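Local structure of aldehyde dehydrogenase (Listeria monocytogenes, 3K9D) at residues P219-P223 / I365-G370; L240-T244 / A322-I326; G372-H378 / V394-N400. The protein probably oxidises an aldehyde or oxo group of its substrate with NAD or NADP as acceptor. Residues are numbered along the deposited sequence.

Interaction 1: P219-P223 / I365-G370; sequences PGNGP and ILYHEG
Residues 219-223, an irregular run leading into strand 223-226, pass the C-terminal end of helix 355-368. The helix holds its last turn through the bond from Glu369 N to Ile365 O (3.0 Å). Glu369 then swings to an extended conformation (phi/psi -160/127), and Gly370 follows at 107/-9, angles that call for glycine. The CA atoms come closest at Asn221 and Gly370, 4.5 Å apart, whereas Pro223 and Ile365 stand 7.8 Å apart.

Polar contacts centre on Asn221. With chi1 in the t well, its amide donates from ND2 to Glu369 O over 2.9 Å at a nearly straight 167°, and also reaches Ser339 O. One water accepts from Asn221 N (2.8 Å) and donates to Gly370 O (2.8 Å), so this water bridges the two backbones. Gly370 CA lies 3.4 Å from Pro219 O in a CA-H...O contact, and 3.8 Å from Asn221 CB; a side chain on Gly370 would collide with that CB.

The contact lies in a parallel alpha/beta fold: the loop entering strand 223-226 packs on the end of helix 355-368, which precedes the adjacent strand 374-378. In this family such a fold forms the catalytic domain.

Apolar packing lies toward the strand. The Pro223 ring sets CG 3.8 Å from Ile365 CD1 and CD 4.0 Å from Leu366 CD2, both helix residues having m,t rotamers. Pro219 merely brushes the aliphatic part of Glu369 (CB to CG, 4.4 Å), whose carboxylate turns to Arg340 in a salt bridge and to Glu341 N.

Interaction 2: L240-T244 / A322-I326; sequences LDSKT and ARVLI
Residues 240-243 are helical, in the C-terminal part of helix 232-243, and Thr244 follows at phi/psi -90/-12, its N still bonded to Leu240 O (3.1 Å). Opposite them, Arg323 (-92/-32) makes a bend before the chain straightens into strand 324-328, with Val324 at -150/154. The CA atoms approach no closer than 6.8 Å, between Thr244 and Arg323, so side chains make the contact.

Thr244, chi1 p, turns its hydroxyl back onto the helix and donates from OG1 to Leu240 O at 2.7 Å. The Arg323 side chain (chi1 m, chi2 t, chi3 p) bends across this turn: NH2 makes a weak hydrogen bond to Thr244 OG1 (3.1 Å, 130°), while Leu240 CB covers one face of the guanidinium, 3.7 Å from NH1. A water donates to Asp241 OD1 (2.9 Å) and accepts a weak bond from Arg323 NH2 (2.8 Å). Asp241 also has a salt bridge to Lys237.

Beneath the arginine, Val324 (chi1 m) fits among Leu240, Lys243 and Thr244. Its CG2 is 3.8 Å from Leu240 CD2, and its CG1 is 3.8 Å from Thr244 CG2 and 3.9 Å from Lys243 CG; the amine of Lys243 goes on to Glu254 O.

The helix end thus packs on the parallel sheet at strand 324-328, which runs between strands 276-278 and 346-352, with Phe271 of helix 261-273 beside Leu240.

Interaction 3: G372-H378 / V394-N400; sequences GHTLIIH and VSRLLVN
Strands 374-378 and 396-399 run parallel, 4.7 Å apart at closest approach and twisted by -21°, in register Thr374-Arg396 to Ile377-Val399. The ladder runs Leu375 N to Arg396 O (weak, 3.4 Å), Leu398 N to Leu375 O (2.9 Å), Ile377 N to Leu398 O (2.8 Å) and Asn400 N to Ile377 O (3.0 Å). At its start, beside bends at His373 and Ser395, Arg396 N bonds His373 O (3.1 Å) and Ser395 OG bonds Gly372 O (2.7 Å).

On one face, Leu397 CD2 fills the hollow between Leu375 CD2 (3.8 Å) and Ile377 CG2 (3.7 Å), and that same CG2 meets Val399 CG2 at 3.8 Å. On the other, Leu398 CD1 seats between Thr374 CG2 (3.6 Å) and Ile376 CG1 (4.1 Å).

These strands form a beta-alpha-beta unit whose helix 382-391 lays Phe388 over Leu375, Ile377 and Leu397. Beyond 396-399, a strand of the second subunit continues the sheet in parallel, its Ile445 against Leu397 and Val399.

All three contacts are largely buried and belong to one parallel sheet. Interactions 1 and 3 touch, their centres about 11 Å apart: helix 355-368 leads into strand 374-378, Pro223 O meets Ile376 N at 2.8 Å in a probable hydrogen bond, and Leu366 CD1 packs 3.6 Å from Val394 CG1. Interaction 2 stands apart, its centre about 18 Å from that of interaction 3, near the sheet's other edge, on strand 324-328. Interaction 3 pairs backbone ladder bonds with apolar packing on both faces, and the second subunit extends its sheet; interaction 1 relies on an asparagine and a water at a helix end; interaction 2 couples a weak, partly exposed arginine contact to apolar helix-on-sheet packing.

Interaction 1: P219-P223 / I365-G370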
loop_
_atom_site.group_PDB
_atom_site.type_symbol
_atom_site.label_atom_id
_atom_site.label_comp_id
_atom_site.label_asym_id
_atom_site.label_seq_id
_atom_site.Cartn_x
_atom_site.Cartn_y
_atom_site.Cartn_z
ATOM N N PRO A 219 12.829 1.057 11.989
ATOM C CA PRO A 219 13.451 1.114 13.311
ATOM C C PRO A 219 12.777 2.197 14.151
ATOM O O PRO A 219 12.503 3.289 13.647
ATOM C CB PRO A 219 14.901 1.500 13.009
ATOM C CG PRO A 219 15.098 1.225 11.548
ATOM C CD PRO A 219 13.761 1.479 10.926
ATOM N N GLY A 220 12.462 1.865 15.401
ATOM C CA GLY A 220 11.923 2.836 16.358
ATOM C C GLY A 220 13.030 3.509 17.146
ATOM O O GLY A 220 13.810 2.852 17.830
ATOM N N ASN A 221 13.099 4.825 17.071
ATOM C CA ASN A 221 14.188 5.549 17.728
ATOM C C ASN A 221 13.655 6.799 18.429
ATOM O O ASN A 221 14.277 7.850 18.411
ATOM C CB ASN A 221 15.282 5.863 16.704
ATOM C CG ASN A 221 16.565 6.366 17.337
ATOM O OD1 ASN A 221 16.925 5.989 18.460
ATOM N ND2 ASN A 221 17.259 7.228 16.620
ATOM N N GLY A 222 12.497 6.649 19.080
ATOM C CA GLY A 222 11.704 7.793 19.487
ATOM C C GLY A 222 12.268 8.600 20.636
ATOM O O GLY A 222 12.481 8.046 21.714
ATOM N N PRO A 223 12.531 9.907 20.404
ATOM C CA PRO A 223 12.814 10.818 21.522
ATOM C C PRO A 223 11.587 11.024 22.405
ATOM O O PRO A 223 10.441 10.959 21.911
ATOM C CB PRO A 223 13.183 12.145 20.827
ATOM C CG PRO A 223 13.515 11.771 19.414
ATOM C CD PRO A 223 12.597 10.607 19.108
ATOM N N ILE A 365 17.673 13.708 15.083
ATOM C CA ILE A 365 17.678 12.329 15.579
ATOM C C ILE A 365 16.931 11.437 14.609
ATOM O O ILE A 365 17.494 10.462 14.097
ATOM C CB ILE A 365 17.000 12.206 16.988
ATOM C CG1 ILE A 365 17.904 12.753 18.096
ATOM C CG2 ILE A 365 16.655 10.768 17.315
ATOM C CD1 ILE A 365 17.151 13.002 19.392
ATOM N N LEU A 366 15.674 11.791 14.350
ATOM C CA LEU A 366 14.788 10.974 13.536
ATOM C C LEU A 366 15.260 10.822 12.100
ATOM O O LEU A 366 15.208 9.725 11.552
ATOM C CB LEU A 366 13.349 11.498 13.600
ATOM C CG LEU A 366 12.622 11.330 14.949
ATOM C CD1 LEU A 366 11.415 12.221 14.986
ATOM C CD2 LEU A 366 12.228 9.870 15.209
ATOM N N TYR A 367 15.765 11.901 11.502
ATOM C CA TYR A 367 16.207 11.824 10.097
ATOM C C TYR A 367 17.415 10.920 9.890
ATOM O O TYR A 367 17.534 10.290 8.844
ATOM C CB TYR A 367 16.412 13.209 9.478
ATOM C CG TYR A 367 15.118 13.883 9.088
ATOM C CD1 TYR A 367 14.166 13.214 8.316
ATOM C CD2 TYR A 367 14.843 15.187 9.488
ATOM C CE1 TYR A 367 12.968 13.834 7.957
ATOM C CE2 TYR A 367 13.650 15.810 9.147
ATOM C CZ TYR A 367 12.721 15.133 8.375
ATOM O OH TYR A 367 11.543 15.757 8.033
ATOM N N HIS A 368 18.284 10.818 10.896
ATOM C CA HIS A 368 19.338 9.804 10.872
ATOM C C HIS A 368 18.811 8.381 11.113
ATOM O O HIS A 368 19.240 7.447 10.456
ATOM C CB HIS A 368 20.432 10.119 11.877
ATOM C CG HIS A 368 21.295 11.277 11.482
ATOM N ND1 HIS A 368 20.915 12.587 11.676
ATOM C CD2 HIS A 368 22.532 11.321 10.936
ATOM C CE1 HIS A 368 21.875 13.388 11.249
ATOM N NE2 HIS A 368 22.870 12.645 10.800
ATOM N N GLU A 369 17.903 8.232 12.074
ATOM C CA GLU A 369 17.356 6.932 12.431
ATOM C C GLU A 369 16.027 7.107 13.171
ATOM O O GLU A 369 15.951 7.843 14.163
ATOM C CB GLU A 369 18.360 6.129 13.282
ATOM C CG GLU A 369 17.869 4.737 13.663
ATOM C CD GLU A 369 18.975 3.802 14.152
ATOM O OE1 GLU A 369 20.126 3.907 13.673
ATOM O OE2 GLU A 369 18.680 2.940 15.008
ATOM N N GLY A 370 14.986 6.429 12.684
ATOM C CA GLY A 370 13.688 6.436 13.343
ATOM C C GLY A 370 12.561 7.230 12.708
ATOM O O GLY A 370 11.421 7.114 13.150
HETATM O O HOH W 1 11.304 6.576 15.908
#

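Interaction 2: L240-T244 / A322-I326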
loop_
_atom_site.group_PDB
_atom_site.type_symbol
_atom_site.label_atom_id
_atom_site.label_comp_id
_atom_site.label_asym_id
_atom_site.label_seq_id
_atom_site.Cartn_x
_atom_site.Cartn_y
_atom_site.Cartn_z
ATOM N N LEU A 240 9.610 5.306 32.268
ATOM C CA LEU A 240 10.081 4.097 32.936
ATOM C C LEU A 240 9.152 2.915 32.700
ATOM O O LEU A 240 9.639 1.820 32.468
ATOM C CB LEU A 240 10.322 4.326 34.438
ATOM C CG LEU A 240 11.387 5.381 34.759
ATOM C CD1 LEU A 240 11.535 5.506 36.259
ATOM C CD2 LEU A 240 12.727 5.020 34.125
ATOM N N ASP A 241 7.833 3.149 32.732
ATOM C CA ASP A 241 6.820 2.088 32.482
ATOM C C ASP A 241 7.039 1.418 31.135
ATOM O O ASP A 241 6.927 0.194 31.009
ATOM C CB ASP A 241 5.381 2.641 32.516
ATOM C CG ASP A 241 4.835 2.828 33.933
ATOM O OD1 ASP A 241 5.447 2.332 34.900
ATOM O OD2 ASP A 241 3.782 3.485 34.077
ATOM N N SER A 242 7.339 2.246 30.134
ATOM C CA SER A 242 7.555 1.797 28.758
ATOM C C SER A 242 8.958 1.245 28.511
ATOM O O SER A 242 9.122 0.164 27.946
ATOM C CB SER A 242 7.242 2.958 27.806
ATOM O OG SER A 242 8.059 2.949 26.659
ATOM N N LYS A 243 9.965 1.986 28.950
ATOM C CA LYS A 243 11.343 1.653 28.638
ATOM C C LYS A 243 11.829 0.372 29.332
ATOM O O LYS A 243 12.653 -0.354 28.769
ATOM C CB LYS A 243 12.260 2.870 28.912
ATOM C CG LYS A 243 13.681 2.722 28.475
ATOM C CD LYS A 243 13.739 2.455 27.001
ATOM C CE LYS A 243 15.146 2.320 26.570
ATOM N NZ LYS A 243 15.317 2.030 25.114
ATOM N N THR A 244 11.285 0.080 30.520
ATOM C CA THR A 244 11.594 -1.168 31.228
ATOM C C THR A 244 10.661 -2.333 30.881
ATOM O O THR A 244 10.940 -3.469 31.254
ATOM C CB THR A 244 11.555 -0.992 32.767
ATOM O OG1 THR A 244 10.219 -0.679 33.165
ATOM C CG2 THR A 244 12.475 0.132 33.217
ATOM N N ALA A 322 18.817 -0.416 39.963
ATOM C CA ALA A 322 18.780 0.450 38.778
ATOM C C ALA A 322 17.826 -0.122 37.726
ATOM O O ALA A 322 17.938 -1.288 37.345
ATOM C CB ALA A 322 20.171 0.650 38.209
ATOM N N ARG A 323 16.883 0.718 37.292
ATOM C CA ARG A 323 15.813 0.349 36.367
ATOM C C ARG A 323 16.169 0.599 34.905
ATOM O O ARG A 323 15.706 -0.133 34.026
ATOM C CB ARG A 323 14.535 1.114 36.698
ATOM C CG ARG A 323 13.889 0.735 38.042
ATOM C CD ARG A 323 12.472 1.303 38.154
ATOM N NE ARG A 323 11.576 0.715 37.155
ATOM C CZ ARG A 323 10.367 1.181 36.840
ATOM N NH1 ARG A 323 9.881 2.259 37.431
ATOM N NH2 ARG A 323 9.643 0.571 35.908
ATOM N N VAL A 324 16.975 1.632 34.662
ATOM C CA VAL A 324 17.473 2.001 33.322
ATOM C C VAL A 324 18.844 2.658 33.473
ATOM O O VAL A 324 19.161 3.258 34.514
ATOM C CB VAL A 324 16.559 3.022 32.527
ATOM C CG1 VAL A 324 15.238 2.409 32.023
ATOM C CG2 VAL A 324 16.319 4.297 33.325
ATOM N N LEU A 325 19.643 2.566 32.418
ATOM C CA LEU A 325 20.913 3.242 32.356
ATOM C C LEU A 325 20.754 4.419 31.428
ATOM O O LEU A 325 20.249 4.268 30.317
ATOM C CB LEU A 325 22.015 2.288 31.875
ATOM C CG LEU A 325 22.265 1.080 32.792
ATOM C CD1 LEU A 325 23.274 0.123 32.160
ATOM C CD2 LEU A 325 22.720 1.517 34.195
ATOM N N ILE A 326 21.150 5.599 31.909
ATOM C CA ILE A 326 21.028 6.842 31.150
ATOM C C ILE A 326 22.386 7.521 30.917
ATOM O O ILE A 326 23.141 7.806 31.857
ATOM C CB ILE A 326 20.025 7.824 31.814
ATOM C CG1 ILE A 326 18.745 7.097 32.225
ATOM C CG2 ILE A 326 19.681 8.996 30.869
ATOM C CD1 ILE A 326 17.593 8.014 32.669
HETATM O O HOH W 2 6.970 -0.111 35.486
#

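Interaction 3: G372-H378 / V394-N400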
loop_
_atom_site.group_PDB
_atom_site.type_symbol
_atom_site.label_atom_id
_atom_site.label_comp_id
_atom_site.label_asym_id
_atom_site.label_seq_id
_atom_site.Cartn_x
_atom_site.Cartn_y
_atom_site.Cartn_z
ATOM N N GLY A 372 9.458 8.341 10.655
ATOM C CA GLY A 372 8.292 7.528 10.351
ATOM C C GLY A 372 7.735 6.694 11.488
ATOM O O GLY A 372 6.590 6.283 11.424
ATOM N N HIS A 373 8.527 6.409 12.519
ATOM C CA HIS A 373 8.020 5.573 13.601
ATOM C C HIS A 373 7.311 6.416 14.685
ATOM O O HIS A 373 6.189 6.882 14.475
ATOM C CB HIS A 373 9.106 4.648 14.186
ATOM C CG HIS A 373 8.564 3.368 14.771
ATOM N ND1 HIS A 373 7.481 3.333 15.621
ATOM C CD2 HIS A 373 8.962 2.082 14.627
ATOM C CE1 HIS A 373 7.216 2.084 15.955
ATOM N NE2 HIS A 373 8.102 1.301 15.367
ATOM N N THR A 374 7.981 6.615 15.822
ATOM C CA THR A 374 7.372 7.208 17.027
ATOM C C THR A 374 8.230 8.357 17.591
ATOM O O THR A 374 9.450 8.339 17.462
ATOM C CB THR A 374 7.218 6.129 18.139
ATOM O OG1 THR A 374 6.600 4.962 17.604
ATOM C CG2 THR A 374 6.358 6.624 19.280
ATOM N N LEU A 375 7.567 9.361 18.167
ATOM C CA LEU A 375 8.167 10.356 19.048
ATOM C C LEU A 375 7.163 10.552 20.194
ATOM O O LEU A 375 5.963 10.431 19.994
ATOM C CB LEU A 375 8.449 11.680 18.307
ATOM C CG LEU A 375 9.005 12.876 19.101
ATOM C CD1 LEU A 375 9.972 13.685 18.310
ATOM C CD2 LEU A 375 7.886 13.787 19.602
ATOM N N ILE A 376 7.665 10.821 21.395
ATOM C CA ILE A 376 6.824 10.984 22.582
ATOM C C ILE A 376 7.041 12.404 23.122
ATOM O O ILE A 376 8.144 12.920 23.086
ATOM C CB ILE A 376 7.134 9.902 23.672
ATOM C CG1 ILE A 376 7.102 8.478 23.096
ATOM C CG2 ILE A 376 6.164 10.019 24.866
ATOM C CD1 ILE A 376 8.474 7.922 22.664
ATOM N N ILE A 377 5.967 13.067 23.545
ATOM C CA ILE A 377 6.082 14.373 24.159
ATOM C C ILE A 377 5.236 14.426 25.439
ATOM O O ILE A 377 4.101 13.931 25.479
ATOM C CB ILE A 377 5.664 15.532 23.185
ATOM C CG1 ILE A 377 6.005 16.906 23.803
ATOM C CG2 ILE A 377 4.196 15.422 22.797
ATOM C CD1 ILE A 377 5.698 18.137 22.927
ATOM N N HIS A 378 5.814 15.018 26.480
ATOM C CA HIS A 378 5.110 15.269 27.720
ATOM C C HIS A 378 5.035 16.756 27.868
ATOM O O HIS A 378 6.059 17.441 27.911
ATOM C CB HIS A 378 5.825 14.612 28.909
ATOM C CG HIS A 378 5.979 13.131 28.764
ATOM N ND1 HIS A 378 5.071 12.229 29.277
ATOM C CD2 HIS A 378 6.939 12.392 28.157
ATOM C CE1 HIS A 378 5.466 11.002 28.991
ATOM N NE2 HIS A 378 6.588 11.075 28.296
ATOM N N VAL A 394 7.190 11.568 12.028
ATOM C CA VAL A 394 6.786 10.270 12.591
ATOM C C VAL A 394 5.377 9.943 12.136
ATOM O O VAL A 394 4.680 10.807 11.626
ATOM C CB VAL A 394 6.837 10.226 14.161
ATOM C CG1 VAL A 394 8.267 10.399 14.673
ATOM C CG2 VAL A 394 5.889 11.245 14.786
ATOM N N SER A 395 4.962 8.698 12.329
ATOM C CA SER A 395 3.595 8.288 12.017
ATOM C C SER A 395 2.709 8.228 13.246
ATOM O O SER A 395 1.478 8.282 13.145
ATOM C CB SER A 395 3.596 6.944 11.311
ATOM O OG SER A 395 4.364 7.027 10.118
ATOM N N ARG A 396 3.337 8.108 14.411
ATOM C CA ARG A 396 2.597 8.118 15.667
ATOM C C ARG A 396 3.307 9.042 16.645
ATOM O O ARG A 396 4.466 8.842 16.974
ATOM C CB ARG A 396 2.382 6.687 16.229
ATOM C CG ARG A 396 3.653 5.861 16.395
ATOM C CD ARG A 396 3.435 4.351 16.496
ATOM N NE ARG A 396 2.670 3.784 15.391
ATOM C CZ ARG A 396 3.080 3.633 14.127
ATOM N NH1 ARG A 396 4.282 4.012 13.734
ATOM N NH2 ARG A 396 2.256 3.087 13.238
ATOM N N LEU A 397 2.612 10.084 17.080
ATOM C CA LEU A 397 3.176 10.988 18.070
ATOM C C LEU A 397 2.408 10.891 19.380
ATOM O O LEU A 397 1.230 11.205 19.468
ATOM C CB LEU A 397 3.218 12.424 17.559
ATOM C CG LEU A 397 4.365 13.300 18.069
ATOM C CD1 LEU A 397 4.551 14.439 17.104
ATOM C CD2 LEU A 397 4.112 13.835 19.453
ATOM N N LEU A 398 3.106 10.460 20.414
ATOM C CA LEU A 398 2.438 10.139 21.662
ATOM C C LEU A 398 2.506 11.282 22.660
ATOM O O LEU A 398 3.553 11.881 22.847
ATOM C CB LEU A 398 2.998 8.845 22.226
ATOM C CG LEU A 398 2.992 7.731 21.182
ATOM C CD1 LEU A 398 3.726 6.555 21.729
ATOM C CD2 LEU A 398 1.575 7.348 20.715
ATOM N N VAL A 399 1.355 11.602 23.254
ATOM C CA VAL A 399 1.265 12.676 24.223
ATOM C C VAL A 399 0.885 12.113 25.596
ATOM O O VAL A 399 -0.141 11.432 25.734
ATOM C CB VAL A 399 0.273 13.785 23.778
ATOM C CG1 VAL A 399 0.301 14.958 24.752
ATOM C CG2 VAL A 399 0.593 14.275 22.345
ATOM N N ASN A 400 1.732 12.398 26.584
ATOM C CA ASN A 400 1.484 12.084 28.008
ATOM C C ASN A 400 1.150 10.611 28.263
ATOM O O ASN A 400 0.140 10.287 28.888
ATOM C CB ASN A 400 0.400 13.009 28.592
ATOM C CG ASN A 400 0.822 14.466 28.613
ATOM O OD1 ASN A 400 1.995 14.783 28.713
ATOM N ND2 ASN A 400 -0.137 15.351 28.560
#